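Local coordinates for probable cobalt-precorrin-6B C(15)-methyltransferase (decarboxylating) (Methanothermobacter thermautotrophicus, PDB 1L3I), which probably catalyses the S-adenosyl-L-methionine-dependent methylation of cobalt-precorrin-6B at C-15 and the decarboxylation at C-12 that yields cobalt-precorrin-7, at residues P11-P16 with C42-V47; C27-G32 with R129-A134; N34-D39 with P99-A104; E66-T71 with L86-A91; I116-K121 with R148-D153. All blocks are in the same frame, centred on the assembly; numbering follows the deposited sequence.

Interaction 1 (P11-P16 with C42-V47). With SAH (S-adenosyl-L-homocysteine), chain G.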
# COMPACT_ATOMS: atom_id res chain seq x y z
N PRO A 11 7.63 -27.10 5.44
CA PRO A 11 7.75 -26.56 4.08
C PRO A 11 6.60 -26.72 3.07
O PRO A 11 6.53 -26.00 2.09
CB PRO A 11 9.08 -27.17 3.60
CG PRO A 11 9.17 -28.45 4.39
CD PRO A 11 8.69 -28.08 5.74
N SER A 12 5.66 -27.62 3.35
CA SER A 12 4.54 -27.85 2.44
C SER A 12 3.22 -27.24 2.91
O SER A 12 2.19 -27.43 2.28
CB SER A 12 4.33 -29.36 2.26
OG SER A 12 3.80 -29.96 3.44
N VAL A 13 3.25 -26.56 4.05
CA VAL A 13 2.06 -25.96 4.64
C VAL A 13 2.23 -24.44 4.73
O VAL A 13 3.19 -23.96 5.33
CB VAL A 13 1.74 -26.57 6.05
CG1 VAL A 13 0.51 -25.93 6.64
CG2 VAL A 13 1.56 -28.07 5.97
N PRO A 14 1.35 -23.67 4.06
CA PRO A 14 1.47 -22.21 4.11
C PRO A 14 1.08 -21.61 5.44
O PRO A 14 0.33 -22.21 6.21
CB PRO A 14 0.55 -21.77 2.97
CG PRO A 14 -0.42 -22.87 2.82
CD PRO A 14 0.39 -24.10 3.03
N GLY A 15 1.67 -20.47 5.75
CA GLY A 15 1.34 -19.79 6.98
C GLY A 15 2.54 -19.64 7.87
O GLY A 15 3.64 -20.01 7.50
N PRO A 16 2.38 -19.04 9.07
CA PRO A 16 1.08 -18.58 9.58
C PRO A 16 0.69 -17.29 8.89
O PRO A 16 1.51 -16.63 8.27
CB PRO A 16 1.39 -18.33 11.05
CG PRO A 16 2.80 -17.81 11.01
CD PRO A 16 3.46 -18.78 10.03
N CYS A 42 -6.90 -24.73 8.22
CA CYS A 42 -6.07 -24.23 9.31
C CYS A 42 -4.58 -24.04 9.03
O CYS A 42 -3.92 -23.31 9.77
CB CYS A 42 -6.28 -25.05 10.59
SG CYS A 42 -5.90 -26.79 10.49
N GLY A 43 -4.07 -24.66 7.97
CA GLY A 43 -2.67 -24.52 7.60
C GLY A 43 -1.68 -24.74 8.74
O GLY A 43 -1.68 -25.80 9.34
N THR A 44 -0.85 -23.73 9.00
CA THR A 44 0.14 -23.76 10.07
C THR A 44 -0.50 -23.60 11.47
O THR A 44 0.11 -23.96 12.48
CB THR A 44 1.20 -22.67 9.83
OG1 THR A 44 1.82 -22.88 8.56
CG2 THR A 44 2.28 -22.68 10.90
N GLY A 45 -1.70 -23.04 11.52
CA GLY A 45 -2.38 -22.88 12.80
C GLY A 45 -2.48 -21.46 13.30
O GLY A 45 -3.00 -21.24 14.39
N GLY A 46 -2.06 -20.50 12.50
CA GLY A 46 -2.12 -19.10 12.90
C GLY A 46 -3.47 -18.61 13.43
O GLY A 46 -3.55 -17.93 14.44
N VAL A 47 -4.55 -18.96 12.74
CA VAL A 47 -5.88 -18.53 13.16
C VAL A 47 -6.43 -19.45 14.25
O VAL A 47 -7.03 -18.98 15.21
CB VAL A 47 -6.84 -18.46 11.94
CG1 VAL A 47 -8.23 -18.11 12.38
CG2 VAL A 47 -6.32 -17.43 10.94
N SAH G . -4.45 -19.32 8.10
CA SAH G . -3.45 -20.37 8.30
CB SAH G . -2.82 -20.82 6.95
CG SAH G . -3.86 -21.40 5.96
SD SAH G . -3.23 -21.98 4.37
C SAH G . -2.37 -19.86 9.24
O SAH G . -2.52 -18.70 9.69
OXT SAH G . -1.42 -20.61 9.54
C5' SAH G . -4.71 -22.58 3.59
C4' SAH G . -5.03 -23.99 3.97
O4' SAH G . -6.22 -24.29 3.21
C3' SAH G . -3.95 -25.11 3.57
O3' SAH G . -3.29 -25.84 4.65
C2' SAH G . -4.80 -25.97 2.62
O2' SAH G . -4.46 -27.36 2.49
C1' SAH G . -6.19 -25.69 3.12
N9 SAH G . -7.34 -25.96 2.27
C8 SAH G . -7.61 -25.42 0.99
N7 SAH G . -8.73 -25.86 0.51
C5 SAH G . -9.24 -26.74 1.50
C6 SAH G . -10.40 -27.52 1.58
N6 SAH G . -11.32 -27.55 0.61
N1 SAH G . -10.62 -28.28 2.70
C2 SAH G . -9.70 -28.24 3.66
N3 SAH G . -8.58 -27.55 3.69
C4 SAH G . -8.39 -26.81 2.58
O HOH W 1 3.98 -24.12 7.71
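T44 grips the carbonyl of P14 with its hydroxyl and, weakly, its N-H. T44 OG1 donates to P14 O at 2.9 Å, reaching it from above the carbonyl plane with a C=O...donor angle of 108°. The hydroxyl is placed by a first torsion of -58°, which sets OG1 beside the backbone N and anti to the carbonyl carbon. A water donates to T44 OG1 and lies beside V13 O. Van der Waals contacts flank these bonds: V13 CG1 lies 3.3 Å from G43 C, T44 CG2 is 4.2 Å from P16 CD, and P16 CB packs on G46 CA. S-adenosyl-L-homocysteine lies against both segments, and 42-47 supplies the hydrogen bonds. Its carboxylate oxygen OXT accepts from G46 N at 3.0 Å and more weakly from G45 N, while P14 CG lies 3.3 Å from the ligand sulfur SD. Residues 42-47 belong to the glycine-rich loop after the first strand of the Rossmann-like methyltransferase fold; G43 CA comes within 3.3 Å of ribose O3', the glycine backbone letting the ligand sit directly against the loop. The contact places the amino-acid end between this loop, which bonds it, and P14-P16, which packs on it.

Interaction 2 (C27-G32 with R129-A134)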
# COMPACT_ATOMS: atom_id res chain seq x y z
N CYS A 27 -10.40 -9.07 15.54
CA CYS A 27 -11.21 -7.88 15.81
C CYS A 27 -12.57 -7.99 15.13
O CYS A 27 -13.59 -7.61 15.70
CB CYS A 27 -10.50 -6.61 15.34
SG CYS A 27 -9.19 -6.10 16.48
N LEU A 28 -12.55 -8.53 13.91
CA LEU A 28 -13.76 -8.73 13.13
C LEU A 28 -14.57 -9.91 13.65
O LEU A 28 -15.81 -9.87 13.64
CB LEU A 28 -13.39 -8.95 11.65
CG LEU A 28 -12.74 -7.78 10.90
CD1 LEU A 28 -12.24 -8.21 9.54
CD2 LEU A 28 -13.73 -6.61 10.77
N ALA A 29 -13.88 -10.95 14.13
CA ALA A 29 -14.54 -12.14 14.65
C ALA A 29 -15.19 -11.91 16.03
O ALA A 29 -16.22 -12.51 16.32
CB ALA A 29 -13.55 -13.31 14.71
N GLU A 30 -14.58 -11.05 16.85
CA GLU A 30 -15.09 -10.76 18.19
C GLU A 30 -15.33 -12.07 18.94
O GLU A 30 -16.46 -12.41 19.31
CB GLU A 30 -16.41 -9.99 18.11
CG GLU A 30 -16.36 -8.79 17.19
CD GLU A 30 -17.71 -8.12 17.07
OE1 GLU A 30 -18.58 -8.66 16.33
OE2 GLU A 30 -17.92 -7.07 17.73
N PRO A 31 -14.25 -12.83 19.20
CA PRO A 31 -14.33 -14.11 19.91
C PRO A 31 -14.90 -14.02 21.32
O PRO A 31 -14.46 -13.20 22.12
CB PRO A 31 -12.87 -14.57 19.95
CG PRO A 31 -12.23 -13.84 18.80
CD PRO A 31 -12.85 -12.48 18.91
N GLY A 32 -15.87 -14.89 21.60
CA GLY A 32 -16.49 -14.93 22.91
C GLY A 32 -16.23 -16.30 23.53
O GLY A 32 -16.18 -17.30 22.82
N ARG A 129 -20.52 -14.72 12.61
CA ARG A 129 -19.65 -13.97 11.73
C ARG A 129 -18.86 -14.88 10.81
O ARG A 129 -18.39 -15.93 11.23
CB ARG A 129 -18.66 -13.15 12.56
CG ARG A 129 -19.26 -12.00 13.38
CD ARG A 129 -18.92 -12.14 14.86
NE ARG A 129 -19.90 -12.97 15.55
CZ ARG A 129 -19.68 -13.66 16.67
NH1 ARG A 129 -18.49 -13.65 17.26
NH2 ARG A 129 -20.66 -14.37 17.20
N ILE A 130 -18.74 -14.48 9.54
CA ILE A 130 -17.97 -15.23 8.56
C ILE A 130 -16.87 -14.29 8.06
O ILE A 130 -17.12 -13.12 7.80
CB ILE A 130 -18.82 -15.66 7.34
CG1 ILE A 130 -20.04 -16.49 7.78
CG2 ILE A 130 -17.95 -16.44 6.34
CD1 ILE A 130 -20.94 -16.87 6.63
N ILE A 131 -15.64 -14.79 7.98
CA ILE A 131 -14.49 -14.01 7.52
C ILE A 131 -13.67 -14.87 6.57
O ILE A 131 -13.26 -15.97 6.92
CB ILE A 131 -13.60 -13.54 8.71
CG1 ILE A 131 -14.40 -12.65 9.66
CG2 ILE A 131 -12.38 -12.77 8.19
CD1 ILE A 131 -14.09 -12.89 11.09
N VAL A 132 -13.51 -14.41 5.35
CA VAL A 132 -12.76 -15.14 4.36
C VAL A 132 -11.47 -14.37 4.11
O VAL A 132 -11.51 -13.17 3.89
CB VAL A 132 -13.54 -15.26 3.01
CG1 VAL A 132 -12.72 -16.06 1.99
CG2 VAL A 132 -14.92 -15.91 3.22
N THR A 133 -10.35 -15.07 4.20
CA THR A 133 -9.03 -14.48 3.98
C THR A 133 -8.69 -14.76 2.53
O THR A 133 -8.53 -15.92 2.15
CB THR A 133 -7.99 -15.17 4.87
OG1 THR A 133 -8.47 -15.21 6.21
CG2 THR A 133 -6.68 -14.40 4.84
N ALA A 134 -8.53 -13.71 1.73
CA ALA A 134 -8.24 -13.87 0.31
C ALA A 134 -6.92 -13.29 -0.20
O ALA A 134 -6.66 -12.11 -0.03
CB ALA A 134 -9.37 -13.31 -0.51
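R129 reaches from its strand to the end of helix 19-29 and gives NH1 to the carbonyl of A29. The NH1 to A29 O distance is 2.7 Å and the bond is nearly straight, 166° at the hydrogen. The oxygen sits at the edge, near the guanidinium plane, and is met nearly along the C=O axis. A chi2 of 124° brings R129 CD to 3.1 Å from A29 O. The carbonyl E30 O lies 3.1 Å from R129 NH1 too, but at an angle too poor for a hydrogen bond. Glutamate and arginine are near without pairing: E30 OE1 is 4.6 Å from R129 NE, well out of the guanidinium plane, and the carboxylate is turned 85° against it. R129 NE bonds G127 O, NH2 is also hydrogen-bonded just outside the segments, and NH1 has a long, weak ion pair with D35. I131 CD1 packs 3.7 Å from A29 CB and 4.0 Å from L28 CB. E30, with positive phi, leaves the helix here, while C27 is disulfide-bonded to C23 of the second subunit. A cationic donor at this carbonyl end would be expected to suit the helix dipole, and the pairing ties this helix C-terminus to the central sheet.

Interaction 3 (N34-D39 with P99-A104)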
# COMPACT_ATOMS: atom_id res chain seq x y z
N ASN A 34 -18.07 -18.36 24.87
CA ASN A 34 -19.12 -19.36 24.65
C ASN A 34 -19.36 -19.59 23.17
O ASN A 34 -20.37 -20.17 22.78
CB ASN A 34 -20.45 -18.92 25.29
CG ASN A 34 -20.34 -18.74 26.79
OD1 ASN A 34 -19.45 -19.31 27.44
ND2 ASN A 34 -21.25 -17.94 27.35
N ASP A 35 -18.42 -19.13 22.35
CA ASP A 35 -18.53 -19.27 20.91
C ASP A 35 -17.94 -20.57 20.41
O ASP A 35 -16.98 -21.09 20.98
CB ASP A 35 -17.84 -18.11 20.19
CG ASP A 35 -18.67 -16.84 20.20
OD1 ASP A 35 -19.91 -16.95 20.34
OD2 ASP A 35 -18.10 -15.73 20.04
N VAL A 36 -18.52 -21.07 19.34
CA VAL A 36 -18.08 -22.29 18.68
C VAL A 36 -17.55 -21.79 17.34
O VAL A 36 -18.29 -21.15 16.59
CB VAL A 36 -19.24 -23.28 18.45
CG1 VAL A 36 -18.75 -24.51 17.67
CG2 VAL A 36 -19.85 -23.70 19.77
N ALA A 37 -16.29 -22.03 17.05
CA ALA A 37 -15.72 -21.55 15.81
C ALA A 37 -15.19 -22.65 14.94
O ALA A 37 -14.88 -23.74 15.41
CB ALA A 37 -14.61 -20.56 16.13
N VAL A 38 -15.10 -22.38 13.64
CA VAL A 38 -14.54 -23.33 12.69
C VAL A 38 -13.50 -22.59 11.85
O VAL A 38 -13.73 -21.46 11.42
CB VAL A 38 -15.60 -24.00 11.76
CG1 VAL A 38 -16.29 -22.97 10.90
CG2 VAL A 38 -14.95 -25.05 10.89
N ASP A 39 -12.32 -23.19 11.72
CA ASP A 39 -11.25 -22.62 10.92
C ASP A 39 -11.06 -23.53 9.72
O ASP A 39 -10.48 -24.61 9.84
CB ASP A 39 -9.96 -22.51 11.75
CG ASP A 39 -8.81 -21.87 10.98
OD1 ASP A 39 -9.05 -21.18 9.97
OD2 ASP A 39 -7.65 -22.05 11.38
N PRO A 99 -21.18 -29.20 14.76
CA PRO A 99 -22.43 -28.54 15.17
C PRO A 99 -22.51 -27.14 14.58
O PRO A 99 -21.65 -26.74 13.78
CB PRO A 99 -22.31 -28.51 16.69
CG PRO A 99 -20.86 -28.52 16.94
CD PRO A 99 -20.35 -29.51 15.93
N ASP A 100 -23.52 -26.38 14.97
CA ASP A 100 -23.65 -25.01 14.46
C ASP A 100 -22.53 -24.13 15.00
O ASP A 100 -22.02 -24.35 16.11
CB ASP A 100 -25.03 -24.43 14.80
CG ASP A 100 -26.15 -25.03 13.96
OD1 ASP A 100 -25.88 -25.69 12.92
OD2 ASP A 100 -27.32 -24.83 14.34
N ILE A 101 -22.17 -23.11 14.23
CA ILE A 101 -21.07 -22.22 14.58
C ILE A 101 -21.44 -20.76 14.75
O ILE A 101 -22.35 -20.24 14.12
CB ILE A 101 -19.97 -22.29 13.50
CG1 ILE A 101 -20.60 -21.97 12.13
CG2 ILE A 101 -19.30 -23.68 13.50
CD1 ILE A 101 -19.66 -21.96 10.99
N ASP A 102 -20.67 -20.08 15.59
CA ASP A 102 -20.85 -18.67 15.85
C ASP A 102 -19.86 -17.89 15.00
O ASP A 102 -20.14 -16.76 14.58
CB ASP A 102 -20.58 -18.38 17.32
CG ASP A 102 -21.56 -19.07 18.23
OD1 ASP A 102 -22.76 -18.69 18.20
OD2 ASP A 102 -21.16 -20.01 18.96
N ILE A 103 -18.70 -18.50 14.75
CA ILE A 103 -17.64 -17.89 13.97
C ILE A 103 -17.10 -18.87 12.93
O ILE A 103 -16.85 -20.04 13.23
CB ILE A 103 -16.46 -17.45 14.87
CG1 ILE A 103 -16.93 -16.43 15.91
CG2 ILE A 103 -15.32 -16.88 14.05
CD1 ILE A 103 -15.93 -16.23 17.02
N ALA A 104 -16.91 -18.39 11.71
CA ALA A 104 -16.36 -19.19 10.64
C ALA A 104 -15.29 -18.38 9.90
O ALA A 104 -15.57 -17.30 9.36
CB ALA A 104 -17.45 -19.61 9.67
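The D35 and D102 carboxylates lie close together with their planes 38° apart, the two side chains crossing obliquely. D35 OD1 is 3.4 Å from D102 CB, and the like charges D35 OD1 and D102 OD2 approach to 3.6 Å. D102 OD2 turns its anti lone pair to the backbone of the neighbouring strand, accepting from V36 N at 2.9 Å. The first torsion of D102, -64°, sets CG beside its backbone N, from where OD2 meets V36 N. V36 O takes two donors, D102 N at 2.8 Å in the carbonyl plane and I103 N at 3.3 Å from a tilted position. V38 N then bonds to I103 O, continuing the parallel pairing of A37 with I103 and V38 with A104. A37 CB meets I103 CB on one face of the sheet and V38 CG1 meets A104 CB on the other; V38 CG1 also lies 3.5 Å from I101 CD1. The chain turns a corner at D102. Strands 36-40 and 101-106 are two adjacent inner strands of the Rossmann-like sheet. Long, weak ion pairs join D35 to R129 and D102 to K125. Such cations, together with the N-H donated by V36, would be expected to ease the repulsion between the two acids beside the corner.

Interaction 4 (E66-T71 with L86-A91). With SAH (S-adenosyl-L-homocysteine), chain G.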
# COMPACT_ATOMS: atom_id res chain seq x y z
N GLU A 66 -0.37 -32.91 6.69
CA GLU A 66 0.76 -32.16 7.22
C GLU A 66 0.35 -30.85 7.87
O GLU A 66 1.03 -30.38 8.78
CB GLU A 66 1.78 -31.92 6.12
CG GLU A 66 2.54 -33.18 5.72
CD GLU A 66 3.63 -33.61 6.73
OE1 GLU A 66 3.51 -33.36 7.95
OE2 GLU A 66 4.62 -34.22 6.28
N ALA A 67 -0.72 -30.25 7.36
CA ALA A 67 -1.22 -29.02 7.94
C ALA A 67 -1.84 -29.37 9.31
O ALA A 67 -1.66 -28.65 10.29
CB ALA A 67 -2.26 -28.40 7.04
N ILE A 68 -2.52 -30.52 9.38
CA ILE A 68 -3.15 -30.95 10.63
C ILE A 68 -2.08 -31.26 11.69
O ILE A 68 -2.23 -30.93 12.87
CB ILE A 68 -4.06 -32.18 10.41
CG1 ILE A 68 -5.26 -31.80 9.52
CG2 ILE A 68 -4.49 -32.77 11.74
CD1 ILE A 68 -6.19 -30.76 10.13
N SER A 69 -0.99 -31.85 11.22
CA SER A 69 0.13 -32.18 12.10
C SER A 69 0.84 -30.91 12.61
O SER A 69 1.14 -30.81 13.80
CB SER A 69 1.10 -33.09 11.33
OG SER A 69 2.30 -33.32 12.06
N THR A 70 1.08 -29.95 11.71
CA THR A 70 1.74 -28.68 12.04
C THR A 70 0.90 -27.86 13.04
O THR A 70 1.45 -27.30 14.00
CB THR A 70 1.99 -27.85 10.77
OG1 THR A 70 2.78 -28.62 9.86
CG2 THR A 70 2.70 -26.55 11.07
N THR A 71 -0.41 -27.83 12.81
CA THR A 71 -1.33 -27.13 13.71
C THR A 71 -1.33 -27.79 15.11
O THR A 71 -1.20 -27.08 16.11
CB THR A 71 -2.77 -27.00 13.12
OG1 THR A 71 -2.74 -26.23 11.92
CG2 THR A 71 -3.72 -26.29 14.10
N LEU A 86 -9.34 -31.29 15.68
CA LEU A 86 -8.66 -31.32 14.38
C LEU A 86 -9.37 -32.30 13.46
O LEU A 86 -9.72 -33.39 13.87
CB LEU A 86 -7.19 -31.71 14.57
CG LEU A 86 -6.34 -30.63 15.23
CD1 LEU A 86 -5.14 -31.25 15.88
CD2 LEU A 86 -5.93 -29.59 14.21
N MSE A 87 -9.58 -31.90 12.22
CA MSE A 87 -10.26 -32.74 11.26
C MSE A 87 -9.56 -32.75 9.91
O MSE A 87 -9.56 -31.74 9.20
CB MSE A 87 -11.69 -32.26 11.07
CG MSE A 87 -12.48 -32.15 12.34
SE MSE A 87 -14.30 -31.62 11.99
CE MSE A 87 -14.06 -29.72 12.00
N GLU A 88 -8.93 -33.88 9.56
CA GLU A 88 -8.27 -33.97 8.28
C GLU A 88 -9.33 -34.33 7.26
O GLU A 88 -10.18 -35.18 7.51
CB GLU A 88 -7.17 -35.02 8.26
CG GLU A 88 -6.41 -35.01 6.95
CD GLU A 88 -5.63 -36.27 6.69
OE1 GLU A 88 -4.96 -36.78 7.61
OE2 GLU A 88 -5.68 -36.77 5.54
N GLY A 89 -9.28 -33.67 6.10
CA GLY A 89 -10.24 -33.96 5.06
C GLY A 89 -10.67 -32.72 4.32
O GLY A 89 -10.33 -31.59 4.70
N ASP A 90 -11.43 -32.93 3.26
CA ASP A 90 -11.93 -31.84 2.45
C ASP A 90 -13.01 -31.12 3.27
O ASP A 90 -13.85 -31.76 3.89
CB ASP A 90 -12.50 -32.42 1.15
CG ASP A 90 -12.61 -31.39 0.05
OD1 ASP A 90 -11.63 -30.62 -0.16
OD2 ASP A 90 -13.67 -31.37 -0.60
N ALA A 91 -12.96 -29.80 3.26
CA ALA A 91 -13.88 -28.96 4.02
C ALA A 91 -15.38 -29.24 3.99
O ALA A 91 -16.00 -29.36 5.05
CB ALA A 91 -13.63 -27.48 3.72
N SAH G . -4.45 -19.32 8.10
CA SAH G . -3.45 -20.37 8.30
CB SAH G . -2.82 -20.82 6.95
CG SAH G . -3.86 -21.40 5.96
SD SAH G . -3.23 -21.98 4.37
C SAH G . -2.37 -19.86 9.24
O SAH G . -2.52 -18.70 9.69
OXT SAH G . -1.42 -20.61 9.54
C5' SAH G . -4.71 -22.58 3.59
C4' SAH G . -5.03 -23.99 3.97
O4' SAH G . -6.22 -24.29 3.21
C3' SAH G . -3.95 -25.11 3.57
O3' SAH G . -3.29 -25.84 4.65
C2' SAH G . -4.80 -25.97 2.62
O2' SAH G . -4.46 -27.36 2.49
C1' SAH G . -6.19 -25.69 3.12
N9 SAH G . -7.34 -25.96 2.27
C8 SAH G . -7.61 -25.42 0.99
N7 SAH G . -8.73 -25.86 0.51
C5 SAH G . -9.24 -26.74 1.50
C6 SAH G . -10.40 -27.52 1.58
N6 SAH G . -11.32 -27.55 0.61
N1 SAH G . -10.62 -28.28 2.70
C2 SAH G . -9.70 -28.24 3.66
N3 SAH G . -8.58 -27.55 3.69
C4 SAH G . -8.39 -26.81 2.58
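I68 points from the helix into strand 84-88, and each branch beyond its CB has a different neighbour. CG2, anti to the backbone N, lies 4.1 Å from L86 CB as the two side chains slide past each other in opposite directions. The other branch, CG1, sits over the strand backbone at E88, 3.9 Å from E88 CA and close to E88 CB. Its tip, CD1, turned by a chi2 of -63°, reaches the carbonyl of M87 (selenomethionine) at 3.6 Å from M87 O. One turn further along the helix, T71 CG2 touches L86 CD2 at 4.0 Å. No hydrogen bond crosses between the segments. Helix 65-77 and strand 84-88 are the last two elements of a beta-alpha-beta unit begun by strand 57-62, and the axes of segments 66-71 and 86-88 run nearly antiparallel, 164° apart at 8.6 Å. M87 and G89 share backbone hydrogen bonds with the first strand of that unit. Past the end of the strand the chain reaches the adenine of S-adenosyl-L-homocysteine: A91 N donates to ring atom N1 at 2.8 Å, and D90 OD1, salt-bridged to R63, stands 3.2 Å from the ligand amino nitrogen N6.

Interaction 5 (I116-K121 with R148-D153)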
# COMPACT_ATOMS: atom_id res chain seq x y z
N ILE A 116 -18.34 -24.34 0.27
CA ILE A 116 -17.92 -24.14 1.65
C ILE A 116 -18.75 -23.05 2.29
O ILE A 116 -19.24 -23.22 3.41
CB ILE A 116 -16.42 -23.73 1.70
CG1 ILE A 116 -15.53 -24.91 1.32
CG2 ILE A 116 -16.02 -23.20 3.08
CD1 ILE A 116 -14.07 -24.53 1.18
N LEU A 117 -18.95 -21.94 1.57
CA LEU A 117 -19.75 -20.84 2.11
C LEU A 117 -21.23 -21.19 2.27
O LEU A 117 -21.79 -20.97 3.34
CB LEU A 117 -19.58 -19.57 1.26
CG LEU A 117 -18.26 -18.82 1.37
CD1 LEU A 117 -18.35 -17.62 0.46
CD2 LEU A 117 -17.96 -18.41 2.81
N ARG A 118 -21.84 -21.77 1.24
CA ARG A 118 -23.25 -22.17 1.29
C ARG A 118 -23.49 -23.03 2.52
O ARG A 118 -24.48 -22.85 3.21
CB ARG A 118 -23.64 -22.98 0.07
CG ARG A 118 -23.97 -22.18 -1.17
CD ARG A 118 -24.42 -23.14 -2.25
NE ARG A 118 -24.58 -22.52 -3.55
CZ ARG A 118 -24.04 -23.01 -4.67
NH1 ARG A 118 -23.31 -24.12 -4.64
NH2 ARG A 118 -24.29 -22.42 -5.84
N ILE A 119 -22.59 -23.99 2.76
CA ILE A 119 -22.67 -24.88 3.93
C ILE A 119 -22.51 -24.07 5.21
O ILE A 119 -23.26 -24.28 6.16
CB ILE A 119 -21.59 -26.01 3.88
CG1 ILE A 119 -21.82 -26.93 2.67
CG2 ILE A 119 -21.56 -26.79 5.19
CD1 ILE A 119 -20.68 -27.91 2.41
N ILE A 120 -21.52 -23.19 5.27
CA ILE A 120 -21.32 -22.38 6.48
C ILE A 120 -22.60 -21.59 6.77
O ILE A 120 -22.98 -21.43 7.91
CB ILE A 120 -20.10 -21.40 6.38
CG1 ILE A 120 -18.77 -22.17 6.47
CG2 ILE A 120 -20.16 -20.36 7.51
CD1 ILE A 120 -17.53 -21.31 6.28
N LYS A 121 -23.27 -21.11 5.72
CA LYS A 121 -24.51 -20.37 5.94
C LYS A 121 -25.49 -21.31 6.67
O LYS A 121 -25.93 -20.97 7.75
CB LYS A 121 -25.13 -19.85 4.65
CG LYS A 121 -26.35 -19.00 4.91
CD LYS A 121 -27.15 -18.76 3.65
CE LYS A 121 -28.46 -18.03 3.98
NZ LYS A 121 -29.23 -17.66 2.74
N ARG A 148 -23.03 -12.22 -1.02
CA ARG A 148 -24.17 -11.34 -1.31
C ARG A 148 -25.36 -12.20 -1.70
O ARG A 148 -26.46 -12.03 -1.19
CB ARG A 148 -23.88 -10.39 -2.48
CG ARG A 148 -23.59 -8.97 -2.04
CD ARG A 148 -23.20 -8.12 -3.22
NE ARG A 148 -22.19 -7.11 -2.86
CZ ARG A 148 -21.96 -6.01 -3.57
NH1 ARG A 148 -22.67 -5.77 -4.68
NH2 ARG A 148 -21.06 -5.14 -3.16
N ASP A 149 -25.09 -13.16 -2.58
CA ASP A 149 -26.08 -14.09 -3.08
C ASP A 149 -26.73 -14.93 -1.98
O ASP A 149 -27.85 -15.41 -2.13
CB ASP A 149 -25.47 -15.00 -4.14
CG ASP A 149 -25.06 -14.26 -5.39
OD1 ASP A 149 -25.26 -13.01 -5.47
OD2 ASP A 149 -24.53 -14.91 -6.32
N LEU A 150 -26.02 -15.10 -0.87
CA LEU A 150 -26.55 -15.87 0.25
C LEU A 150 -27.29 -14.95 1.20
O LEU A 150 -27.70 -15.37 2.29
CB LEU A 150 -25.44 -16.64 0.96
CG LEU A 150 -24.71 -17.68 0.13
CD1 LEU A 150 -23.60 -18.32 0.96
CD2 LEU A 150 -25.68 -18.75 -0.38
N GLY A 151 -27.44 -13.69 0.82
CA GLY A 151 -28.17 -12.74 1.64
C GLY A 151 -27.45 -11.98 2.74
O GLY A 151 -28.10 -11.36 3.59
N PHE A 152 -26.12 -11.99 2.73
CA PHE A 152 -25.38 -11.27 3.77
C PHE A 152 -25.00 -9.86 3.35
O PHE A 152 -25.01 -9.50 2.16
CB PHE A 152 -24.07 -12.00 4.11
CG PHE A 152 -24.26 -13.34 4.74
CD1 PHE A 152 -24.20 -14.49 3.98
CD2 PHE A 152 -24.46 -13.45 6.11
CE1 PHE A 152 -24.32 -15.75 4.56
CE2 PHE A 152 -24.58 -14.71 6.72
CZ PHE A 152 -24.51 -15.86 5.94
N ASP A 153 -24.70 -9.05 4.36
CA ASP A 153 -24.22 -7.69 4.13
C ASP A 153 -22.70 -7.94 4.13
O ASP A 153 -22.12 -8.27 5.17
CB ASP A 153 -24.61 -6.79 5.29
CG ASP A 153 -24.24 -5.31 5.07
OD1 ASP A 153 -23.08 -5.00 4.70
OD2 ASP A 153 -25.12 -4.46 5.30
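K121 and L150 slide past each other in opposite directions, the lysine chain fully extended beyond CG. Its CD runs alongside the leucine, 3.8 Å from L150 CB, and its ammonium ends at the leucine's own carbonyl: K121 NZ donates to L150 O at 2.8 Å. The nitrogen stands above the carbonyl plane, with a C=O...donor angle of 127°. K121 CG, anti to the backbone N (chi1 -176°), lies 3.8 Å from F152 CZ, oblique to the ring. The two L150 methyls divide over helix 113-122: CD1 rests 3.9 Å from R118 N and 4.2 Å from L117 CB, while CD2 meets R118 CG at 3.9 Å. Here arginine and leucine side chains cross at about a right angle. L150 is the first residue to leave helix 137-149, and G151, with positive phi, is the C-prime residue of the Schellman motif that ends it. The lysine thus brings a positive charge to a carbonyl at a helix C-terminus, which would be expected to be favourable. This surface contact joins the C-terminal end of helix 137-149 to the flank of helix 113-122; beneath them, L117 and F152 both pack on I130 of strand 128-134, and I120 covers strand 101-106.

Overall arrangement
The five contacts are spread over one Rossmann-like domain. Interactions 2, 3 and 4 reach its central sheet; interactions 2 and 3, with centres about 10 Å apart, lie on the neighbouring strands 128-134 and 101-106. Interaction 5 joins two helices covering that sheet and touches interactions 2 and 3. Interactions 1 and 4, centres also about 10 Å apart, touch each other and S-adenosyl-L-homocysteine, one at its amino-acid end and the other at its adenine. Along the chain, interaction 4 falls between the segments of both 2 and 3, interaction 1 alternates with each of them, and interaction 5 follows 1, 3 and 4 and crosses 2. It lies on the opposite side of the chain's centre from interaction 1, centres about 25 Å apart.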